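Side-chain contacts in cytochrome c6 (Synechococcus sp., PDB 4EIE), which probably carries electrons in the photosynthetic electron transport of the thylakoid, using a covalently bound heme c: residues E45-L50 / Y76-S81; L50-K55 / E68-V73. All coordinates share one frame; numbering follows the deposited sequence.

Interaction 1. Residues E45-L50 / Y76-S81; sequences EAIANL and YVLQQS. With HEC (heme c), chain B.
I47 lays its terminal methyl CD1 against the backbone turn of helix 67-82, where L78 offers its CB at 3.8 Å. The same methyl sits 3.8 Å from L78 N, so it rests on the helix surface itself as well as on side chains. Its torsions account for the reach: CG1 is anti to the carbonyl carbon (chi1 -64°), and the nearly extended second torsion (160°) sends CD1 outward, while CG2 stays behind beside the carbonyl carbon. V77 completes the seat with CG1, 4.1 Å from I47 CD1. Its other branch, CG2, turns to the heme and meets the ring methyl CMB at 3.9 Å, so this valine faces two partners at once. One turn along helix 44-53, L50 brings CD2 over the face of a pyrrole ring, only 3.2 Å from C2A, a tight contact. The S81 hydroxyl is satisfied within its own helix, OG donating to L78 O at 2.9 Å. M36 of helix 33-39 covers I47, V77 and S81 from a third element. Apolar side chains of separate helices closing over a covalently attached porphyrin are characteristic of the heme crevice of the all-helical cytochrome c fold.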
ATOM      1  N   GLU A  45       2.876  10.219  -1.769  1.00 10.55           N
ATOM      2  CA  GLU A  45       3.417  10.592  -0.484  1.00 12.25           C
ATOM      3  C   GLU A  45       2.560  10.083   0.664  1.00 10.18           C
ATOM      4  O   GLU A  45       3.111   9.606   1.657  1.00 11.31           O
ATOM      5  CB  GLU A  45       3.481  12.104  -0.425  0.75 12.98           C
ATOM      6  CG  GLU A  45       3.934  12.699   0.838  0.50 14.10           C
ATOM      7  N   ALA A  46       1.235  10.144   0.555  1.00  9.96           N
ATOM      8  CA  ALA A  46       0.384   9.650   1.622  1.00  9.73           C
ATOM      9  C   ALA A  46       0.616   8.165   1.842  1.00  9.11           C
ATOM     10  O   ALA A  46       0.693   7.686   2.976  1.00 10.25           O
ATOM     11  CB  ALA A  46      -1.077   9.931   1.284  1.00 10.99           C
ATOM     12  N   ILE A  47       0.677   7.416   0.759  1.00  8.22           N
ATOM     13  CA  ILE A  47       0.900   5.990   0.854  1.00  8.10           C
ATOM     14  C   ILE A  47       2.277   5.647   1.394  1.00  7.79           C
ATOM     15  O   ILE A  47       2.419   4.817   2.275  1.00  8.22           O
ATOM     16  CB  ILE A  47       0.619   5.316  -0.511  1.00  8.26           C
ATOM     17  CG1 ILE A  47      -0.842   5.471  -0.906  1.00  8.27           C
ATOM     18  CG2 ILE A  47       1.000   3.832  -0.491  1.00  8.58           C
ATOM     19  CD1 ILE A  47      -1.118   5.274  -2.379  1.00  9.34           C
ATOM     20  N   ALA A  48       3.296   6.347   0.875  1.00  8.00           N
ATOM     21  CA  ALA A  48       4.656   6.110   1.318  1.00  8.75           C
ATOM     22  C   ALA A  48       4.805   6.404   2.794  1.00  7.99           C
ATOM     23  O   ALA A  48       5.511   5.691   3.495  1.00  8.51           O
ATOM     24  CB  ALA A  48       5.642   6.961   0.502  1.00  9.33           C
ATOM     25  N   ASN A  49       4.138   7.446   3.292  1.00  7.89           N
ATOM     26  CA  ASN A  49       4.251   7.748   4.730  1.00  8.67           C
ATOM     27  C   ASN A  49       3.726   6.601   5.554  1.00  8.35           C
ATOM     28  O   ASN A  49       4.325   6.233   6.576  1.00  9.46           O
ATOM     29  CB  ASN A  49       3.510   9.030   5.061  1.00  9.39           C
ATOM     30  CG  ASN A  49       4.244  10.284   4.595  1.00 11.51           C
ATOM     31  OD1 ASN A  49       5.416  10.243   4.315  1.00 14.94           O
ATOM     32  ND2 ASN A  49       3.517  11.391   4.554  1.00 13.08           N
ATOM     33  N   LEU A  50       2.592   6.025   5.176  1.00  8.24           N
ATOM     34  CA  LEU A  50       2.012   4.886   5.888  1.00  8.31           C
ATOM     35  C   LEU A  50       2.927   3.678   5.789  1.00  7.84           C
ATOM     36  O   LEU A  50       3.173   2.992   6.774  1.00  8.98           O
ATOM     37  CB  LEU A  50       0.663   4.562   5.363  1.00  8.50           C
ATOM     38  CG  LEU A  50       0.007   3.305   5.949  1.00 10.55           C
ATOM     39  CD1 LEU A  50      -0.105   3.323   7.456  1.00 12.45           C
ATOM     40  CD2 LEU A  50      -1.301   3.030   5.308  1.00 14.55           C
ATOM     41  N   TYR A  76       2.775   1.936  -7.275  1.00  9.12           N
ATOM     42  CA  TYR A  76       1.967   0.797  -7.746  1.00  9.46           C
ATOM     43  C   TYR A  76       0.605   0.790  -7.072  1.00  8.54           C
ATOM     44  O   TYR A  76      -0.431   0.658  -7.718  1.00  9.62           O
ATOM     45  CB  TYR A  76       2.732  -0.495  -7.478  1.00  9.92           C
ATOM     46  CG  TYR A  76       1.928  -1.719  -7.784  1.00 10.28           C
ATOM     47  CD1 TYR A  76       1.707  -2.101  -9.126  1.00 12.19           C
ATOM     48  CD2 TYR A  76       1.434  -2.529  -6.790  1.00 11.09           C
ATOM     49  CE1 TYR A  76       0.978  -3.243  -9.435  1.00 13.46           C
ATOM     50  CE2 TYR A  76       0.652  -3.676  -7.109  1.00 11.96           C
ATOM     51  CZ  TYR A  76       0.490  -4.002  -8.425  1.00 13.02           C
ATOM     52  OH  TYR A  76      -0.230  -5.128  -8.750  1.00 17.04           O
ATOM     53  N   VAL A  77       0.590   0.933  -5.747  1.00  8.86           N
ATOM     54  CA  VAL A  77      -0.656   0.947  -5.028  1.00  8.43           C
ATOM     55  C   VAL A  77      -1.546   2.095  -5.435  1.00  8.81           C
ATOM     56  O   VAL A  77      -2.764   1.938  -5.585  1.00  9.54           O
ATOM     57  CB  VAL A  77      -0.402   0.934  -3.512  1.00  8.42           C
ATOM     58  CG1 VAL A  77      -1.669   1.210  -2.703  1.00  8.82           C
ATOM     59  CG2 VAL A  77       0.173  -0.401  -3.108  1.00  9.57           C
ATOM     60  N   LEU A  78      -0.952   3.265  -5.624  1.00  8.83           N
ATOM     61  CA  LEU A  78      -1.746   4.422  -6.071  1.00  8.82           C
ATOM     62  C   LEU A  78      -2.432   4.127  -7.392  1.00  9.72           C
ATOM     63  O   LEU A  78      -3.646   4.303  -7.555  1.00 10.05           O
ATOM     64  CB  LEU A  78      -0.881   5.673  -6.183  1.00  9.56           C
ATOM     65  CG  LEU A  78      -1.671   6.921  -6.627  1.00 10.20           C
ATOM     66  CD1 LEU A  78      -2.703   7.299  -5.622  1.00 11.58           C
ATOM     67  CD2 LEU A  78      -0.694   8.102  -6.807  1.00 11.29           C
ATOM     68  N   GLN A  79      -1.665   3.660  -8.367  1.00  9.48           N
ATOM     69  CA  GLN A  79      -2.216   3.418  -9.683  1.00 10.94           C
ATOM     70  C   GLN A  79      -3.283   2.345  -9.648  1.00 11.31           C
ATOM     71  O   GLN A  79      -4.350   2.496 -10.251  1.00 11.63           O
ATOM     72  CB  GLN A  79      -1.160   3.347 -10.771  0.60 12.56           C
ATOM     73  CG  GLN A  79      -0.300   2.168 -10.669  0.60 12.08           C
ATOM     74  CD  GLN A  79       0.932   2.263 -11.560  0.50 12.43           C
ATOM     75  OE1 GLN A  79       1.560   3.333 -11.661  0.50 12.21           O
ATOM     76  NE2 GLN A  79       1.269   1.153 -12.237  0.50 13.62           N
ATOM     77  N   GLN A  80      -3.041   1.263  -8.908  1.00 10.84           N
ATOM     78  CA  GLN A  80      -4.010   0.177  -8.820  0.75 10.01           C
ATOM     79  C   GLN A  80      -5.302   0.648  -8.128  1.00 11.74           C
ATOM     80  O   GLN A  80      -6.424   0.321  -8.564  1.00 13.58           O
ATOM     81  CB  GLN A  80      -3.403  -1.032  -8.079  1.00 11.06           C
ATOM     82  CG  GLN A  80      -2.279  -1.719  -8.818  1.00 13.57           C
ATOM     83  CD  GLN A  80      -2.732  -2.508  -9.971  1.00 16.47           C
ATOM     84  OE1 GLN A  80      -2.634  -2.059 -11.086  1.00 20.27           O
ATOM     85  NE2 GLN A  80      -3.121  -3.731  -9.714  1.00 20.59           N
ATOM     86  N   SER A  81      -5.164   1.395  -7.064  1.00 11.13           N
ATOM     87  CA  SER A  81      -6.323   1.820  -6.293  1.00 11.50           C
ATOM     88  C   SER A  81      -7.220   2.737  -7.095  1.00 13.99           C
ATOM     89  O   SER A  81      -8.424   2.717  -6.947  1.00 14.87           O
ATOM     90  CB  SER A  81      -5.895   2.553  -5.005  1.00 12.13           C
ATOM     91  OG  SER A  81      -5.271   3.787  -5.219  1.00 15.29           O
TER
HETATM   92 FE   HEC B 101      -1.181  -2.532   4.706  1.00  7.07          FE
HETATM   93  CHA HEC B 101      -3.624  -0.421   5.689  1.00  7.60           C
HETATM   94  CHB HEC B 101      -0.439  -0.475   2.091  1.00  7.45           C
HETATM   95  CHC HEC B 101       1.517  -4.460   3.935  1.00  7.75           C
HETATM   96  CHD HEC B 101      -2.152  -4.765   7.040  1.00  7.58           C
HETATM   97  NA  HEC B 101      -1.936  -0.844   4.008  1.00  6.72           N
HETATM   98  C1A HEC B 101      -2.988  -0.122   4.520  1.00  7.60           C
HETATM   99  C2A HEC B 101      -3.267   1.021   3.708  1.00  7.88           C
HETATM  100  C3A HEC B 101      -2.355   1.018   2.694  1.00  7.71           C
HETATM  101  C4A HEC B 101      -1.518  -0.128   2.900  1.00  7.54           C
HETATM  102  CMA HEC B 101      -2.182   2.017   1.585  1.00  9.03           C
HETATM  103  CAA HEC B 101      -4.391   2.004   3.935  1.00  8.17           C
HETATM  104  CBA HEC B 101      -5.697   1.467   3.361  1.00  8.28           C
HETATM  105  CGA HEC B 101      -6.913   2.289   3.674  1.00  8.84           C
HETATM  106  O1A HEC B 101      -6.893   3.168   4.537  1.00 11.09           O
HETATM  107  O2A HEC B 101      -8.021   2.023   3.075  1.00  9.60           O
HETATM  108  NB  HEC B 101       0.267  -2.471   3.334  1.00  6.81           N
HETATM  109  C1B HEC B 101       0.398  -1.560   2.332  1.00  7.17           C
HETATM  110  C2B HEC B 101       1.575  -1.841   1.530  1.00  7.26           C
HETATM  111  C3B HEC B 101       2.173  -2.897   2.106  1.00  7.30           C
HETATM  112  C4B HEC B 101       1.325  -3.305   3.215  1.00  6.91           C
HETATM  113  CMB HEC B 101       1.970  -1.105   0.303  1.00  8.40           C
HETATM  114  CAB HEC B 101       3.460  -3.638   1.728  1.00  7.68           C
HETATM  115  CBB HEC B 101       4.680  -2.806   1.832  1.00  8.31           C
HETATM  116  NC  HEC B 101      -0.472  -4.267   5.383  1.00  7.67           N
HETATM  117  C1C HEC B 101       0.587  -4.950   4.877  1.00  7.42           C
HETATM  118  C2C HEC B 101       0.644  -6.273   5.429  1.00  7.86           C
HETATM  119  C3C HEC B 101      -0.387  -6.379   6.276  1.00  8.35           C
HETATM  120  C4C HEC B 101      -1.081  -5.106   6.272  1.00  7.67           C
HETATM  121  CMC HEC B 101       1.619  -7.338   4.955  1.00  8.81           C
HETATM  122  CAC HEC B 101      -0.852  -7.584   7.087  1.00  8.56           C
HETATM  123  CBC HEC B 101       0.159  -8.128   7.982  1.00  8.79           C
HETATM  124  ND  HEC B 101      -2.589  -2.580   6.099  1.00  7.01           N
HETATM  125  C1D HEC B 101      -2.810  -3.552   7.055  1.00  7.46           C
HETATM  126  C2D HEC B 101      -3.735  -3.152   8.031  1.00  8.35           C
HETATM  127  C3D HEC B 101      -4.115  -1.862   7.688  1.00  7.96           C
HETATM  128  C4D HEC B 101      -3.439  -1.552   6.477  1.00  7.70           C
HETATM  129  CMD HEC B 101      -4.174  -3.937   9.231  1.00  9.32           C
HETATM  130  CAD HEC B 101      -5.026  -0.952   8.463  1.00  9.23           C
HETATM  131  CBD HEC B 101      -4.203   0.005   9.319  1.00 10.02           C
HETATM  132  CGD HEC B 101      -5.143   0.807  10.186  1.00 12.97           C
HETATM  133  O1D HEC B 101      -5.416   0.445  11.328  1.00 16.30           O
HETATM  134  O2D HEC B 101      -5.734   1.754   9.717  1.00 22.03           O

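Interaction 2. Residues L50-K55 / E68-V73; sequences LVTQGK and EEIQAV. With HEC (heme c), chain B.
V51 lies alongside I70, the two side chains running antiparallel, methyl against methyl, and the pair illustrates how a branched side chain can serve two surfaces. A chi1 of 170° carries the valine's CG1 away from the backbone N and toward helix 67-82, 3.9 Å from I70 CG2. The second methyl, CG2, stands beside the backbone N and comes down over the heme, 3.5 Å from the ring methyl CMB. CG1 adds a looser touch on the heme carbon CBB at 4.0 Å, so the fork spans the join between porphyrin and helix. I70 is spread in a complementary way: CG1 and CD1 extend along one direction (chi2 172°), and CG2 occupies the other branch. Both of its ends reach T52, whose side chain lies roughly perpendicular to that of I70; T52 OG1 lies 3.7 Å from I70 CD1. That hydroxyl is not left to the hydrocarbon, because it is hydrogen-bonded to A48 O one turn back in helix 44-53. Replacing V51 by an alanine would remove both methyls and is likely to open a gap between I70 and the heme rim, leaving CMB less closely covered. Beyond the helix, K55 follows as an extended chain, its CD passing 3.9 Å from the propionate oxygen O2D. Backbone hydrogen bonds of V51 with Y61 and of T52 with G62 tie the helix to the loop following M58, the axial methionine of the heme iron, whose side chain is close to that of V51. No hydrogen bond joins the two helical segments, so the contact between them rests on van der Waals packing of branched side chains, and the hydroxyl at its margin is satisfied within its own helix.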
ATOM      1  N   LEU A  50       2.592   6.025   5.176  1.00  8.24           N
ATOM      2  CA  LEU A  50       2.012   4.886   5.888  1.00  8.31           C
ATOM      3  C   LEU A  50       2.927   3.678   5.789  1.00  7.84           C
ATOM      4  O   LEU A  50       3.173   2.992   6.774  1.00  8.98           O
ATOM      5  CB  LEU A  50       0.663   4.562   5.363  1.00  8.50           C
ATOM      6  CG  LEU A  50       0.007   3.305   5.949  1.00 10.55           C
ATOM      7  CD1 LEU A  50      -0.105   3.323   7.456  1.00 12.45           C
ATOM      8  CD2 LEU A  50      -1.301   3.030   5.308  1.00 14.55           C
ATOM      9  N   VAL A  51       3.409   3.360   4.590  1.00  8.25           N
ATOM     10  CA  VAL A  51       4.267   2.188   4.448  1.00  8.45           C
ATOM     11  C   VAL A  51       5.487   2.342   5.304  1.00  8.57           C
ATOM     12  O   VAL A  51       5.960   1.389   5.921  1.00  9.10           O
ATOM     13  CB  VAL A  51       4.621   2.010   2.960  1.00  8.61           C
ATOM     14  CG1 VAL A  51       5.682   0.965   2.788  1.00  9.61           C
ATOM     15  CG2 VAL A  51       3.357   1.578   2.167  1.00  9.45           C
ATOM     16  N   THR A  52       6.081   3.540   5.341  1.00  8.52           N
ATOM     17  CA  THR A  52       7.308   3.763   6.082  1.00  8.83           C
ATOM     18  C   THR A  52       7.077   3.564   7.593  1.00  8.68           C
ATOM     19  O   THR A  52       7.865   2.898   8.270  1.00  9.52           O
ATOM     20  CB  THR A  52       7.844   5.156   5.782  1.00  8.70           C
ATOM     21  OG1 THR A  52       8.045   5.293   4.387  1.00  9.65           O
ATOM     22  CG2 THR A  52       9.163   5.393   6.466  1.00 11.02           C
ATOM     23  N   GLN A  53       6.024   4.209   8.111  1.00  8.74           N
ATOM     24  CA  GLN A  53       5.814   4.281   9.539  1.00  9.54           C
ATOM     25  C   GLN A  53       4.987   3.151  10.144  1.00  9.49           C
ATOM     26  O   GLN A  53       5.073   2.909  11.344  1.00 11.43           O
ATOM     27  CB  GLN A  53       5.257   5.606   9.934  0.75 11.74           C
ATOM     28  CG  GLN A  53       5.133   5.781  11.406  0.50 14.03           C
ATOM     29  CD  GLN A  53       4.776   7.144  11.819  0.50 16.79           C
ATOM     30  OE1 GLN A  53       4.545   8.002  10.985  0.50 20.13           O
ATOM     31  NE2 GLN A  53       4.726   7.346  13.097  0.50 18.12           N
ATOM     32  N   GLY A  54       4.190   2.497   9.320  1.00  8.72           N
ATOM     33  CA  GLY A  54       3.224   1.529   9.821  1.00  9.34           C
ATOM     34  C   GLY A  54       2.049   2.202  10.509  1.00  9.76           C
ATOM     35  O   GLY A  54       2.037   3.415  10.715  1.00 10.99           O
ATOM     36  N   LYS A  55       1.057   1.427  10.867  1.00 10.06           N
ATOM     37  CA  LYS A  55      -0.092   1.925  11.617  1.00 10.99           C
ATOM     38  C   LYS A  55      -0.843   0.756  12.140  1.00 11.06           C
ATOM     39  O   LYS A  55      -1.183  -0.185  11.424  1.00 10.13           O
ATOM     40  CB  LYS A  55      -1.001   2.702  10.704  1.00 12.62           C
ATOM     41  CG  LYS A  55      -2.177   3.298  11.437  0.75 13.57           C
ATOM     42  CD  LYS A  55      -2.899   4.245  10.578  0.50 16.14           C
ATOM     43  CE  LYS A  55      -3.969   4.913  11.426  0.50 17.24           C
ATOM     44  NZ  LYS A  55      -4.594   6.003  10.663  0.50 16.83           N
ATOM     45  N   GLU A  68      13.624   3.925  -2.021  1.00 11.65           N
ATOM     46  CA  GLU A  68      13.275   3.739  -3.409  1.00 12.65           C
ATOM     47  C   GLU A  68      12.240   2.658  -3.560  1.00 11.56           C
ATOM     48  O   GLU A  68      11.304   2.802  -4.338  1.00 11.95           O
ATOM     49  CB  GLU A  68      14.497   3.451  -4.277  0.90 15.16           C
ATOM     50  CG  GLU A  68      14.252   3.252  -5.752  0.60 16.07           C
ATOM     51  CD  GLU A  68      13.680   1.908  -6.169  0.60 15.66           C
ATOM     52  OE1 GLU A  68      13.902   0.852  -5.523  0.60 19.08           O
ATOM     53  OE2 GLU A  68      13.023   1.900  -7.248  0.60 19.05           O
ATOM     54  N   GLU A  69      12.371   1.571  -2.817  1.00 11.06           N
ATOM     55  CA  GLU A  69      11.389   0.488  -2.867  1.00 10.02           C
ATOM     56  C   GLU A  69      10.030   0.992  -2.359  1.00  9.21           C
ATOM     57  O   GLU A  69       8.994   0.642  -2.904  1.00  9.73           O
ATOM     58  CB  GLU A  69      11.826  -0.690  -2.022  1.00 10.61           C
ATOM     59  CG  GLU A  69      12.930  -1.520  -2.682  1.00 12.13           C
ATOM     60  CD  GLU A  69      13.489  -2.588  -1.747  1.00 13.14           C
ATOM     61  OE1 GLU A  69      13.839  -2.285  -0.593  1.00 14.01           O
ATOM     62  OE2 GLU A  69      13.600  -3.760  -2.189  1.00 17.93           O
ATOM     63  N   ILE A  70      10.034   1.764  -1.289  1.00  9.20           N
ATOM     64  CA  ILE A  70       8.801   2.322  -0.746  1.00  8.90           C
ATOM     65  C   ILE A  70       8.118   3.237  -1.765  1.00  8.79           C
ATOM     66  O   ILE A  70       6.919   3.160  -1.969  1.00  9.01           O
ATOM     67  CB  ILE A  70       9.036   2.970   0.610  1.00  9.43           C
ATOM     68  CG1 ILE A  70       9.440   1.930   1.643  1.00  9.87           C
ATOM     69  CG2 ILE A  70       7.806   3.769   1.026  1.00  9.96           C
ATOM     70  CD1 ILE A  70       9.891   2.469   2.982  1.00 11.03           C
ATOM     71  N   GLN A  71       8.902   4.054  -2.451  1.00  9.63           N
ATOM     72  CA  GLN A  71       8.317   4.881  -3.501  1.00 10.47           C
ATOM     73  C   GLN A  71       7.717   4.026  -4.592  1.00 10.17           C
ATOM     74  O   GLN A  71       6.620   4.336  -5.065  1.00 10.58           O
ATOM     75  CB  GLN A  71       9.342   5.856  -4.098  1.00 11.74           C
ATOM     76  CG  GLN A  71       9.804   6.920  -3.173  1.00 13.28           C
ATOM     77  CD  GLN A  71       8.736   7.893  -2.788  1.00 14.92           C
ATOM     78  OE1 GLN A  71       8.429   8.049  -1.595  1.00 17.35           O
ATOM     79  NE2 GLN A  71       8.120   8.503  -3.760  1.00 17.54           N
ATOM     80  N   ALA A  72       8.436   2.988  -5.024  1.00 10.27           N
ATOM     81  CA  ALA A  72       7.943   2.206  -6.111  1.00 10.34           C
ATOM     82  C   ALA A  72       6.640   1.468  -5.759  1.00  9.30           C
ATOM     83  O   ALA A  72       5.700   1.447  -6.542  1.00  9.88           O
ATOM     84  CB  ALA A  72       8.996   1.206  -6.574  1.00 12.13           C
ATOM     85  N   VAL A  73       6.599   0.849  -4.586  1.00  8.71           N
ATOM     86  CA  VAL A  73       5.388   0.119  -4.213  1.00  8.48           C
ATOM     87  C   VAL A  73       4.225   1.114  -3.981  1.00  7.81           C
ATOM     88  O   VAL A  73       3.075   0.789  -4.240  1.00  8.72           O
ATOM     89  CB  VAL A  73       5.622  -0.819  -3.038  1.00  8.83           C
ATOM     90  CG1 VAL A  73       5.753  -0.102  -1.679  1.00  9.51           C
ATOM     91  CG2 VAL A  73       4.513  -1.860  -2.978  1.00 10.22           C
TER
HETATM   92 FE   HEC B 101      -1.181  -2.532   4.706  1.00  7.07          FE
HETATM   93  CHA HEC B 101      -3.624  -0.421   5.689  1.00  7.60           C
HETATM   94  CHB HEC B 101      -0.439  -0.475   2.091  1.00  7.45           C
HETATM   95  CHC HEC B 101       1.517  -4.460   3.935  1.00  7.75           C
HETATM   96  CHD HEC B 101      -2.152  -4.765   7.040  1.00  7.58           C
HETATM   97  NA  HEC B 101      -1.936  -0.844   4.008  1.00  6.72           N
HETATM   98  C1A HEC B 101      -2.988  -0.122   4.520  1.00  7.60           C
HETATM   99  C2A HEC B 101      -3.267   1.021   3.708  1.00  7.88           C
HETATM  100  C3A HEC B 101      -2.355   1.018   2.694  1.00  7.71           C
HETATM  101  C4A HEC B 101      -1.518  -0.128   2.900  1.00  7.54           C
HETATM  102  CMA HEC B 101      -2.182   2.017   1.585  1.00  9.03           C
HETATM  103  CAA HEC B 101      -4.391   2.004   3.935  1.00  8.17           C
HETATM  104  CBA HEC B 101      -5.697   1.467   3.361  1.00  8.28           C
HETATM  105  CGA HEC B 101      -6.913   2.289   3.674  1.00  8.84           C
HETATM  106  O1A HEC B 101      -6.893   3.168   4.537  1.00 11.09           O
HETATM  107  O2A HEC B 101      -8.021   2.023   3.075  1.00  9.60           O
HETATM  108  NB  HEC B 101       0.267  -2.471   3.334  1.00  6.81           N
HETATM  109  C1B HEC B 101       0.398  -1.560   2.332  1.00  7.17           C
HETATM  110  C2B HEC B 101       1.575  -1.841   1.530  1.00  7.26           C
HETATM  111  C3B HEC B 101       2.173  -2.897   2.106  1.00  7.30           C
HETATM  112  C4B HEC B 101       1.325  -3.305   3.215  1.00  6.91           C
HETATM  113  CMB HEC B 101       1.970  -1.105   0.303  1.00  8.40           C
HETATM  114  CAB HEC B 101       3.460  -3.638   1.728  1.00  7.68           C
HETATM  115  CBB HEC B 101       4.680  -2.806   1.832  1.00  8.31           C
HETATM  116  NC  HEC B 101      -0.472  -4.267   5.383  1.00  7.67           N
HETATM  117  C1C HEC B 101       0.587  -4.950   4.877  1.00  7.42           C
HETATM  118  C2C HEC B 101       0.644  -6.273   5.429  1.00  7.86           C
HETATM  119  C3C HEC B 101      -0.387  -6.379   6.276  1.00  8.35           C
HETATM  120  C4C HEC B 101      -1.081  -5.106   6.272  1.00  7.67           C
HETATM  121  CMC HEC B 101       1.619  -7.338   4.955  1.00  8.81           C
HETATM  122  CAC HEC B 101      -0.852  -7.584   7.087  1.00  8.56           C
HETATM  123  CBC HEC B 101       0.159  -8.128   7.982  1.00  8.79           C
HETATM  124  ND  HEC B 101      -2.589  -2.580   6.099  1.00  7.01           N
HETATM  125  C1D HEC B 101      -2.810  -3.552   7.055  1.00  7.46           C
HETATM  126  C2D HEC B 101      -3.735  -3.152   8.031  1.00  8.35           C
HETATM  127  C3D HEC B 101      -4.115  -1.862   7.688  1.00  7.96           C
HETATM  128  C4D HEC B 101      -3.439  -1.552   6.477  1.00  7.70           C
HETATM  129  CMD HEC B 101      -4.174  -3.937   9.231  1.00  9.32           C
HETATM  130  CAD HEC B 101      -5.026  -0.952   8.463  1.00  9.23           C
HETATM  131  CBD HEC B 101      -4.203   0.005   9.319  1.00 10.02           C
HETATM  132  CGD HEC B 101      -5.143   0.807  10.186  1.00 12.97           C
HETATM  133  O1D HEC B 101      -5.416   0.445  11.328  1.00 16.30           O
HETATM  134  O2D HEC B 101      -5.734   1.754   9.717  1.00 22.03           O

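How the interactions relate
Both interactions pack helix 44-53 on helix 67-82, and both are buried, each through two buried residues and one partly exposed one, L78 or T52. Interaction 1 lies nearer the centre of the chain and is bordered by helix 33-39 through M36; helix 5-13 flanks the 68-73 segment of interaction 2. A48 bridges the two by touching I70 and Q71. Chemically both are apolar, but interaction 1 sets one isoleucine methyl on a helix backbone and two of its side chains, and interaction 2 fits forked side chains together. V77 and V51 approach the same ring methyl, CMB, from opposite sides of the porphyrin plane. The chain between the two segments of interaction 1 contains all of interaction 2 but its first residue, the shared L50.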